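Local coordinates for protein putative transcriptional regulator (Listeria innocua, PDB 3LWF) that probably binds DNA and regulates transcription, as a dimeric winged helix-turn-helix protein of the Rrf2 family, at residues L36-L47 with H81-P90; P90-R100 with R131-S140. All coordinates share one frame; numbering follows the deposited sequence.

Contact 1 of 2, residues L36-L47 with H81-P90; sequences LAKRIGDGPISL and HGGYVLNGDP. With SO4 (sulfate ion), chain E; SO4 (sulfate ion), chain G.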
loop_
_atom_site.group_PDB
_atom_site.type_symbol
_atom_site.label_atom_id
_atom_site.label_comp_id
_atom_site.label_asym_id
_atom_site.label_seq_id
_atom_site.Cartn_x
_atom_site.Cartn_y
_atom_site.Cartn_z
ATOM N N LEU A 36 -20.052 3.266 -17.015
ATOM C CA LEU A 36 -21.057 4.325 -16.980
ATOM C C LEU A 36 -20.430 5.675 -17.325
ATOM O O LEU A 36 -21.057 6.485 -18.013
ATOM C CB LEU A 36 -21.804 4.359 -15.637
ATOM C CG LEU A 36 -22.599 3.102 -15.263
ATOM C CD1 LEU A 36 -23.213 3.278 -13.883
ATOM C CD2 LEU A 36 -23.692 2.759 -16.275
ATOM N N ALA A 37 -19.189 5.899 -16.905
ATOM C CA ALA A 37 -18.472 7.147 -17.210
ATOM C C ALA A 37 -18.161 7.281 -18.712
ATOM O O ALA A 37 -18.348 8.334 -19.291
ATOM C CB ALA A 37 -17.196 7.275 -16.383
ATOM N N LYS A 38 -17.745 6.196 -19.335
ATOM C CA LYS A 38 -17.566 6.181 -20.774
ATOM C C LYS A 38 -18.858 6.469 -21.528
ATOM O O LYS A 38 -18.814 6.989 -22.636
ATOM C CB LYS A 38 -17.072 4.812 -21.265
ATOM C CG LYS A 38 -15.676 4.456 -20.905
ATOM C CD LYS A 38 -15.322 3.047 -21.388
ATOM C CE LYS A 38 -14.135 2.495 -20.634
ATOM N NZ LYS A 38 -13.785 1.136 -21.099
ATOM N N ARG A 39 -20.006 6.082 -20.984
ATOM C CA ARG A 39 -21.211 6.058 -21.795
ATOM C C ARG A 39 -22.170 7.167 -21.401
ATOM O O ARG A 39 -23.368 7.099 -21.726
ATOM C CB ARG A 39 -21.884 4.685 -21.684
ATOM C CG ARG A 39 -21.131 3.603 -22.414
ATOM C CD ARG A 39 -21.313 2.200 -21.825
ATOM N NE ARG A 39 -20.155 1.376 -22.153
ATOM C CZ ARG A 39 -19.925 0.922 -23.383
ATOM N NH1 ARG A 39 -20.774 1.169 -24.383
ATOM N NH2 ARG A 39 -18.846 0.219 -23.629
ATOM N N ILE A 40 -21.661 8.177 -20.706
ATOM C CA ILE A 40 -22.486 9.321 -20.359
ATOM C C ILE A 40 -23.120 9.886 -21.633
ATOM O O ILE A 40 -22.465 10.050 -22.662
ATOM C CB ILE A 40 -21.660 10.464 -19.709
ATOM C CG1 ILE A 40 -21.381 10.154 -18.245
ATOM C CG2 ILE A 40 -22.431 11.786 -19.846
ATOM C CD1 ILE A 40 -20.406 11.143 -17.573
ATOM N N GLY A 41 -24.398 10.187 -21.601
ATOM C CA GLY A 41 -25.019 10.718 -22.819
ATOM C C GLY A 41 -25.643 9.640 -23.691
ATOM O O GLY A 41 -26.384 9.955 -24.627
ATOM N N ASP A 42 -25.405 8.369 -23.384
ATOM C CA ASP A 42 -26.076 7.289 -24.118
ATOM C C ASP A 42 -27.315 6.772 -23.398
ATOM O O ASP A 42 -27.816 5.701 -23.731
ATOM C CB ASP A 42 -25.125 6.110 -24.316
ATOM C CG ASP A 42 -23.865 6.488 -25.075
ATOM O OD1 ASP A 42 -23.924 7.394 -25.924
ATOM O OD2 ASP A 42 -22.817 5.854 -24.816
ATOM N N GLY A 43 -27.817 7.484 -22.394
ATOM C CA GLY A 43 -29.007 6.968 -21.694
ATOM C C GLY A 43 -28.663 5.866 -20.708
ATOM O O GLY A 43 -27.492 5.594 -20.444
ATOM N N PRO A 44 -29.687 5.257 -20.117
ATOM C CA PRO A 44 -29.448 4.229 -19.127
ATOM C C PRO A 44 -28.716 3.073 -19.761
ATOM O O PRO A 44 -29.025 2.685 -20.903
ATOM C CB PRO A 44 -30.856 3.801 -18.716
ATOM C CG PRO A 44 -31.721 4.951 -19.026
ATOM C CD PRO A 44 -31.129 5.557 -20.260
ATOM N N ILE A 45 -27.781 2.526 -19.012
ATOM C CA ILE A 45 -26.999 1.354 -19.407
ATOM C C ILE A 45 -27.431 0.217 -18.522
ATOM O O ILE A 45 -27.498 0.373 -17.304
ATOM C CB ILE A 45 -25.481 1.600 -19.221
ATOM C CG1 ILE A 45 -25.052 2.849 -19.983
ATOM C CG2 ILE A 45 -24.652 0.411 -19.731
ATOM C CD1 ILE A 45 -25.478 2.833 -21.425
ATOM N N SER A 46 -27.747 -0.924 -19.113
ATOM C CA SER A 46 -28.185 -2.054 -18.330
ATOM C C SER A 46 -27.010 -2.842 -17.744
ATOM O O SER A 46 -25.944 -2.938 -18.336
ATOM C CB SER A 46 -29.054 -2.960 -19.169
ATOM O OG SER A 46 -28.273 -3.696 -20.035
ATOM N N LEU A 47 -27.208 -3.394 -16.561
ATOM C CA LEU A 47 -26.195 -4.271 -15.983
ATOM C C LEU A 47 -25.971 -5.524 -16.813
ATOM O O LEU A 47 -24.881 -6.070 -16.809
ATOM C CB LEU A 47 -26.581 -4.662 -14.575
ATOM C CG LEU A 47 -26.469 -3.554 -13.521
ATOM C CD1 LEU A 47 -26.578 -4.195 -12.147
ATOM C CD2 LEU A 47 -25.172 -2.853 -13.625
ATOM N N HIS A 81 -36.496 0.161 -21.106
ATOM C CA HIS A 81 -35.339 0.904 -21.574
ATOM C C HIS A 81 -34.507 1.495 -20.420
ATOM O O HIS A 81 -33.774 2.415 -20.620
ATOM C CB HIS A 81 -35.792 2.000 -22.541
ATOM C CG HIS A 81 -36.436 1.467 -23.776
ATOM N ND1 HIS A 81 -35.718 0.883 -24.793
ATOM C CD2 HIS A 81 -37.733 1.393 -24.142
ATOM C CE1 HIS A 81 -36.543 0.506 -25.750
ATOM N NE2 HIS A 81 -37.770 0.804 -25.381
ATOM N N GLY A 82 -34.641 0.959 -19.218
ATOM C CA GLY A 82 -33.933 1.494 -18.053
ATOM C C GLY A 82 -32.526 0.946 -17.839
ATOM O O GLY A 82 -31.865 0.385 -18.745
ATOM N N GLY A 83 -32.061 1.068 -16.619
ATOM C CA GLY A 83 -30.703 0.715 -16.338
ATOM C C GLY A 83 -30.148 1.738 -15.402
ATOM O O GLY A 83 -30.849 2.184 -14.485
ATOM N N TYR A 84 -28.861 2.023 -15.567
ATOM C CA TYR A 84 -28.121 2.886 -14.665
ATOM C C TYR A 84 -27.384 3.941 -15.461
ATOM O O TYR A 84 -27.072 3.745 -16.657
ATOM C CB TYR A 84 -27.153 2.055 -13.814
ATOM C CG TYR A 84 -27.900 1.166 -12.871
ATOM C CD1 TYR A 84 -28.268 1.610 -11.605
ATOM C CD2 TYR A 84 -28.285 -0.099 -13.260
ATOM C CE1 TYR A 84 -29.006 0.800 -10.756
ATOM C CE2 TYR A 84 -28.978 -0.919 -12.416
ATOM C CZ TYR A 84 -29.349 -0.453 -11.177
ATOM O OH TYR A 84 -30.074 -1.269 -10.384
ATOM N N VAL A 85 -27.180 5.078 -14.822
ATOM C CA VAL A 85 -26.340 6.166 -15.323
ATOM C C VAL A 85 -25.407 6.626 -14.193
ATOM O O VAL A 85 -25.744 6.475 -13.018
ATOM C CB VAL A 85 -27.182 7.391 -15.813
ATOM C CG1 VAL A 85 -28.079 6.973 -17.012
ATOM C CG2 VAL A 85 -28.018 8.039 -14.684
ATOM N N LEU A 86 -24.243 7.181 -14.541
ATOM C CA LEU A 86 -23.383 7.781 -13.527
ATOM C C LEU A 86 -24.087 9.018 -12.955
ATOM O O LEU A 86 -24.676 9.779 -13.671
ATOM C CB LEU A 86 -22.030 8.173 -14.134
ATOM C CG LEU A 86 -20.883 8.478 -13.168
ATOM C CD1 LEU A 86 -20.556 7.219 -12.415
ATOM C CD2 LEU A 86 -19.649 8.955 -13.945
ATOM N N ASN A 87 -24.078 9.200 -11.662
ATOM C CA ASN A 87 -24.772 10.336 -11.103
ATOM C C ASN A 87 -23.838 11.479 -10.717
ATOM O O ASN A 87 -23.948 12.061 -9.653
ATOM C CB ASN A 87 -25.553 9.919 -9.888
ATOM C CG ASN A 87 -26.507 11.004 -9.429
ATOM O OD1 ASN A 87 -27.152 11.645 -10.234
ATOM N ND2 ASN A 87 -26.613 11.186 -8.141
ATOM N N GLY A 88 -22.971 11.875 -11.599
ATOM C CA GLY A 88 -22.117 13.006 -11.289
ATOM C C GLY A 88 -21.053 13.116 -12.338
ATOM O O GLY A 88 -21.024 12.356 -13.308
ATOM N N ASP A 89 -20.154 14.051 -12.106
ATOM C CA ASP A 89 -19.097 14.344 -13.036
ATOM C C ASP A 89 -17.966 13.340 -12.808
ATOM O O ASP A 89 -17.467 13.264 -11.710
ATOM C CB ASP A 89 -18.616 15.759 -12.712
ATOM C CG ASP A 89 -17.687 16.321 -13.742
ATOM O OD1 ASP A 89 -17.229 15.596 -14.637
ATOM O OD2 ASP A 89 -17.451 17.538 -13.655
ATOM N N PRO A 90 -17.529 12.619 -13.858
ATOM C CA PRO A 90 -16.373 11.747 -13.710
ATOM C C PRO A 90 -15.086 12.469 -13.276
ATOM O O PRO A 90 -14.168 11.819 -12.768
ATOM C CB PRO A 90 -16.215 11.081 -15.096
ATOM C CG PRO A 90 -17.162 11.731 -15.990
ATOM C CD PRO A 90 -18.066 12.635 -15.227
HETATM S S SO4 E . -30.437 -4.189 -23.084
HETATM O O1 SO4 E . -29.997 -4.776 -21.821
HETATM O O2 SO4 E . -29.268 -3.990 -23.934
HETATM O O3 SO4 E . -31.395 -5.078 -23.739
HETATM O O4 SO4 E . -31.094 -2.906 -22.852
HETATM S S SO4 G . -29.703 14.165 -6.769
HETATM O O1 SO4 G . -30.886 14.974 -7.099
HETATM O O2 SO4 G . -28.647 14.994 -6.210
HETATM O O3 SO4 G . -30.034 13.158 -5.771
HETATM O O4 SO4 G . -29.152 13.577 -7.978
HETATM O O HOH W 1 -23.836 7.029 -17.209
#

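Contact 2 of 2, residues P90-R100 with R131-S140; sequences PEKITAGDIIR and RDVLDQTTLS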
loop_
_atom_site.group_PDB
_atom_site.type_symbol
_atom_site.label_atom_id
_atom_site.label_comp_id
_atom_site.label_asym_id
_atom_site.label_seq_id
_atom_site.Cartn_x
_atom_site.Cartn_y
_atom_site.Cartn_z
ATOM N N PRO A 90 -17.529 12.619 -13.858
ATOM C CA PRO A 90 -16.373 11.747 -13.710
ATOM C C PRO A 90 -15.086 12.469 -13.276
ATOM O O PRO A 90 -14.168 11.819 -12.768
ATOM C CB PRO A 90 -16.215 11.081 -15.096
ATOM C CG PRO A 90 -17.162 11.731 -15.990
ATOM C CD PRO A 90 -18.066 12.635 -15.227
ATOM N N GLU A 91 -15.033 13.793 -13.472
ATOM C CA GLU A 91 -13.898 14.603 -13.063
ATOM C C GLU A 91 -13.966 14.920 -11.571
ATOM O O GLU A 91 -13.009 15.442 -11.022
ATOM C CB GLU A 91 -13.872 15.940 -13.830
ATOM C CG GLU A 91 -13.846 15.855 -15.369
ATOM C CD GLU A 91 -12.452 15.713 -15.951
ATOM O OE1 GLU A 91 -11.480 15.617 -15.160
ATOM O OE2 GLU A 91 -12.325 15.692 -17.198
ATOM N N LYS A 92 -15.091 14.649 -10.920
ATOM C CA LYS A 92 -15.214 14.897 -9.470
ATOM C C LYS A 92 -15.372 13.621 -8.635
ATOM O O LYS A 92 -14.983 13.591 -7.462
ATOM C CB LYS A 92 -16.365 15.852 -9.177
ATOM C CG LYS A 92 -16.262 17.232 -9.848
ATOM C CD LYS A 92 -17.391 18.159 -9.325
ATOM C CE LYS A 92 -17.558 19.485 -10.135
ATOM N NZ LYS A 92 -18.627 19.407 -11.202
ATOM N N ILE A 93 -15.895 12.559 -9.231
ATOM C CA ILE A 93 -15.993 11.280 -8.524
ATOM C C ILE A 93 -14.614 10.573 -8.476
ATOM O O ILE A 93 -13.944 10.377 -9.501
ATOM C CB ILE A 93 -17.059 10.376 -9.172
ATOM C CG1 ILE A 93 -18.447 11.021 -9.060
ATOM C CG2 ILE A 93 -17.051 8.981 -8.551
ATOM C CD1 ILE A 93 -19.477 10.413 -10.042
ATOM N N THR A 94 -14.215 10.182 -7.279
ATOM C CA THR A 94 -12.908 9.574 -7.034
ATOM C C THR A 94 -12.911 8.051 -6.904
ATOM O O THR A 94 -13.938 7.406 -6.650
ATOM C CB THR A 94 -12.352 10.104 -5.728
ATOM O OG1 THR A 94 -13.138 9.558 -4.701
ATOM C CG2 THR A 94 -12.404 11.679 -5.639
ATOM N N ALA A 95 -11.720 7.469 -7.035
ATOM C CA ALA A 95 -11.520 6.041 -6.838
ATOM C C ALA A 95 -11.880 5.689 -5.393
ATOM O O ALA A 95 -12.491 4.658 -5.123
ATOM C CB ALA A 95 -10.063 5.638 -7.180
ATOM N N GLY A 96 -11.542 6.561 -4.459
ATOM C CA GLY A 96 -11.977 6.383 -3.051
ATOM C C GLY A 96 -13.483 6.276 -2.820
ATOM O O GLY A 96 -13.948 5.387 -2.062
ATOM N N ASP A 97 -14.242 7.177 -3.464
ATOM C CA ASP A 97 -15.704 7.136 -3.461
ATOM C C ASP A 97 -16.191 5.722 -3.730
ATOM O O ASP A 97 -16.951 5.189 -2.972
ATOM C CB ASP A 97 -16.303 8.051 -4.577
ATOM C CG ASP A 97 -16.193 9.538 -4.257
ATOM O OD1 ASP A 97 -16.174 9.853 -3.069
ATOM O OD2 ASP A 97 -16.124 10.388 -5.188
ATOM N N ILE A 98 -15.742 5.135 -4.838
ATOM C CA ILE A 98 -16.207 3.859 -5.275
ATOM C C ILE A 98 -15.698 2.717 -4.373
ATOM O O ILE A 98 -16.491 1.927 -3.882
ATOM C CB ILE A 98 -15.718 3.529 -6.717
ATOM C CG1 ILE A 98 -16.104 4.582 -7.778
ATOM C CG2 ILE A 98 -16.152 2.121 -7.090
ATOM C CD1 ILE A 98 -17.375 5.288 -7.608
ATOM N N ILE A 99 -14.373 2.653 -4.175
ATOM C CA ILE A 99 -13.721 1.571 -3.481
ATOM C C ILE A 99 -14.210 1.515 -2.035
ATOM O O ILE A 99 -14.568 0.457 -1.556
ATOM C CB ILE A 99 -12.163 1.738 -3.491
ATOM C CG1 ILE A 99 -11.555 1.600 -4.902
ATOM C CG2 ILE A 99 -11.464 0.774 -2.506
ATOM C CD1 ILE A 99 -11.777 0.285 -5.572
ATOM N N ARG A 100 -14.246 2.631 -1.332
ATOM C CA ARG A 100 -14.671 2.568 0.076
ATOM C C ARG A 100 -16.168 2.307 0.215
ATOM O O ARG A 100 -16.614 1.850 1.271
ATOM C CB ARG A 100 -14.280 3.826 0.836
ATOM C CG ARG A 100 -12.777 4.057 0.904
ATOM C CD ARG A 100 -12.426 4.903 2.119
ATOM N NE ARG A 100 -11.058 5.410 2.089
ATOM C CZ ARG A 100 -10.664 6.463 1.385
ATOM N NH1 ARG A 100 -11.529 7.117 0.611
ATOM N NH2 ARG A 100 -9.398 6.855 1.428
ATOM N N ARG A 131 -3.879 6.657 0.680
ATOM C CA ARG A 131 -5.145 7.304 0.916
ATOM C C ARG A 131 -5.314 8.533 0.027
ATOM O O ARG A 131 -6.397 8.800 -0.488
ATOM C CB ARG A 131 -5.221 7.730 2.366
ATOM C CG ARG A 131 -6.407 8.607 2.615
ATOM C CD ARG A 131 -6.701 8.663 4.108
ATOM N NE ARG A 131 -5.855 9.646 4.729
ATOM C CZ ARG A 131 -5.656 9.762 6.037
ATOM N NH1 ARG A 131 -6.243 8.925 6.908
ATOM N NH2 ARG A 131 -4.831 10.720 6.462
ATOM N N ASP A 132 -4.234 9.287 -0.145
ATOM C CA ASP A 132 -4.282 10.454 -0.997
ATOM C C ASP A 132 -4.485 10.097 -2.453
ATOM O O ASP A 132 -5.164 10.823 -3.151
ATOM C CB ASP A 132 -3.030 11.324 -0.833
ATOM C CG ASP A 132 -3.014 12.046 0.506
ATOM O OD1 ASP A 132 -4.085 12.073 1.150
ATOM O OD2 ASP A 132 -1.942 12.558 0.925
ATOM N N VAL A 133 -3.879 9.014 -2.918
ATOM C CA VAL A 133 -4.114 8.577 -4.276
ATOM C C VAL A 133 -5.627 8.260 -4.495
ATOM O O VAL A 133 -6.212 8.657 -5.515
ATOM C CB VAL A 133 -3.254 7.369 -4.617
ATOM C CG1 VAL A 133 -3.768 6.686 -5.891
ATOM C CG2 VAL A 133 -1.784 7.791 -4.730
ATOM N N LEU A 134 -6.233 7.544 -3.544
ATOM C CA LEU A 134 -7.654 7.189 -3.616
ATOM C C LEU A 134 -8.527 8.410 -3.638
ATOM O O LEU A 134 -9.486 8.474 -4.391
ATOM C CB LEU A 134 -8.094 6.321 -2.426
ATOM C CG LEU A 134 -7.837 4.830 -2.546
ATOM C CD1 LEU A 134 -8.334 4.154 -1.274
ATOM C CD2 LEU A 134 -8.533 4.257 -3.805
ATOM N N ASP A 135 -8.167 9.383 -2.816
ATOM C CA ASP A 135 -8.958 10.582 -2.637
ATOM C C ASP A 135 -8.755 11.639 -3.686
ATOM O O ASP A 135 -9.620 12.482 -3.841
ATOM C CB ASP A 135 -8.720 11.167 -1.254
ATOM C CG ASP A 135 -9.310 10.292 -0.186
ATOM O OD1 ASP A 135 -10.195 9.487 -0.528
ATOM O OD2 ASP A 135 -8.893 10.388 0.973
ATOM N N GLN A 136 -7.673 11.574 -4.449
ATOM C CA GLN A 136 -7.416 12.603 -5.456
ATOM C C GLN A 136 -7.423 12.069 -6.894
ATOM O O GLN A 136 -7.206 12.825 -7.814
ATOM C CB GLN A 136 -6.061 13.266 -5.168
ATOM C CG GLN A 136 -6.011 14.018 -3.825
ATOM C CD GLN A 136 -4.575 14.251 -3.333
ATOM O OE1 GLN A 136 -3.649 14.428 -4.131
ATOM N NE2 GLN A 136 -4.385 14.237 -2.017
ATOM N N THR A 137 -7.589 10.772 -7.096
ATOM C CA THR A 137 -7.628 10.222 -8.450
ATOM C C THR A 137 -9.097 10.074 -8.808
ATOM O O THR A 137 -9.848 9.424 -8.058
ATOM C CB THR A 137 -6.923 8.836 -8.536
ATOM O OG1 THR A 137 -5.582 8.958 -8.069
ATOM C CG2 THR A 137 -6.925 8.245 -9.961
ATOM N N THR A 138 -9.500 10.643 -9.949
ATOM C CA THR A 138 -10.883 10.620 -10.386
ATOM C C THR A 138 -11.127 9.577 -11.454
ATOM O O THR A 138 -10.186 9.018 -12.056
ATOM C CB THR A 138 -11.291 11.983 -10.993
ATOM O OG1 THR A 138 -10.467 12.256 -12.153
ATOM C CG2 THR A 138 -11.171 13.084 -9.965
ATOM N N LEU A 139 -12.404 9.302 -11.701
ATOM C CA LEU A 139 -12.741 8.398 -12.778
ATOM C C LEU A 139 -12.150 8.913 -14.100
ATOM O O LEU A 139 -11.685 8.125 -14.925
ATOM C CB LEU A 139 -14.249 8.210 -12.891
ATOM C CG LEU A 139 -14.960 7.496 -11.740
ATOM C CD1 LEU A 139 -16.459 7.478 -11.967
ATOM C CD2 LEU A 139 -14.404 6.087 -11.587
ATOM N N SER A 140 -12.156 10.226 -14.305
ATOM C CA SER A 140 -11.523 10.815 -15.517
ATOM C C SER A 140 -10.037 10.550 -15.603
ATOM O O SER A 140 -9.530 10.207 -16.656
ATOM C CB SER A 140 -11.777 12.322 -15.586
ATOM O OG SER A 140 -13.172 12.492 -15.629
HETATM O O HOH W 2 -12.542 10.297 -2.121
#

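Contact 1 of 2, residues L36-L47 with H81-P90
The ring of Tyr-84 meets Leu-47 at a slant, with Leu-47 CG 3.8 Å from Tyr-84 CE2. At the ring's edge, near its plane, lies the carbonyl oxygen of Ile-45, and this same Ile-45 O accepts Tyr-84 N (2.8 Å). The return bond, Ile-45 N to Tyr-84 O, is 2.7 Å long and almost straight at 172°. These two bonds make Ile-45 and Tyr-84 a single antiparallel hydrogen-bonded bridge, by which the segment leading into helix 47-54 is fastened to a strand of what is, as in Rrf2 relatives, the wing of a winged helix-turn-helix domain. Pro-44 presses its CB on Gly-82 C (3.4 Å), while Gly-83 CA makes a CA-H...O contact with Ile-45 O (3.4 Å), an approach that the lack of a side chain permits. Ser-46 is the N-cap of helix 47-54; chi1 of 76° also turns its OG to hydrogen-bond O1 of a sulfate (2.7 Å), probably from the crystallisation liquor.

Beyond the bridge the contact turns apolar. Leu-36 lays CD1 and CD2 along the strand backbone, Ala-37 CB meets Leu-86 CD2 at 3.8 Å, and Ile-40 CD1 reaches Pro-90 CD at 3.6 Å. A water joins Leu-36 O to Leu-86 N. Strand 74-77 flanks strand 83-86 and touches Leu-36 and Pro-44; helix 58-70 packs on Leu-47 and Tyr-84, and helix 139-144 covers Ala-37 and Leu-86.

Contact 2 of 2, residues P90-R100 with R131-S140
Leu-134 fits as a knob into the hole formed by Ala-95, Gly-96, Ile-99 and Arg-100, where helix 95-100 crosses helix 131-136 at 104° with the axes 7.6 Å apart. Its CD2 turns to Ala-95 CB and Ile-99 CG1, the Leu-134 and Ile-99 side chains crossing at about a right angle, while CD1 lies over one face of the Arg-100 guanidinium, offset toward the rim. At the edge of that group, in its plane, Asp-135 OD1 uses its syn lone pair to accept Arg-100 NH1 (2.9 Å), although the two planes are turned 44° apart. Arg-100 NH2 also forms a salt bridge with the C-terminal carboxylate of Ile-159 of the second subunit, so the arginine links this crossing to the dimer.

Thr-94 and Asp-97 form a capping box at the start of helix 95-102. A chi1 of 70° sets Thr-94 OG1 between its own N and carbonyl carbon, from where it accepts Asp-97 N; in return Thr-94 N donates to Asp-97 OD2. A water ties the hydroxyl to Asp-135 OD1. Farther along, Leu-139 CD1 slants across Ile-93 CG2, and backbone bonds run from the first N-H of each helix to the loop opposite: Ala-95 N to Thr-137 O, and Leu-139 N to Ile-93 O at 2.9 Å.

How the contacts relate
From the N terminus, helix 24-38 runs into 36-47, the first half of contact 1. The chain then passes through helices 47-54 and 58-70 and strand 74-77 before 81-90 returns to close that loop of 33 residues. Contact 2 opens at the shared Pro-90. Its own loop carries most of helix 117-136 and closes at 131-140, so the two loops follow in series, neither nested nor crossed. Although their centres lie 18 Å apart, the contacts meet where Ile-93 CD1 packs on Leu-86 CG and Leu-139 CD1 on Leu-86 CD2. Contact 1 holds helix 24-38 and the chain leading into helix 47-54 against strand 83-86; contact 2 ties helix 95-102 and the chain before it to the end of helix 117-136 and the start of helix 139-144.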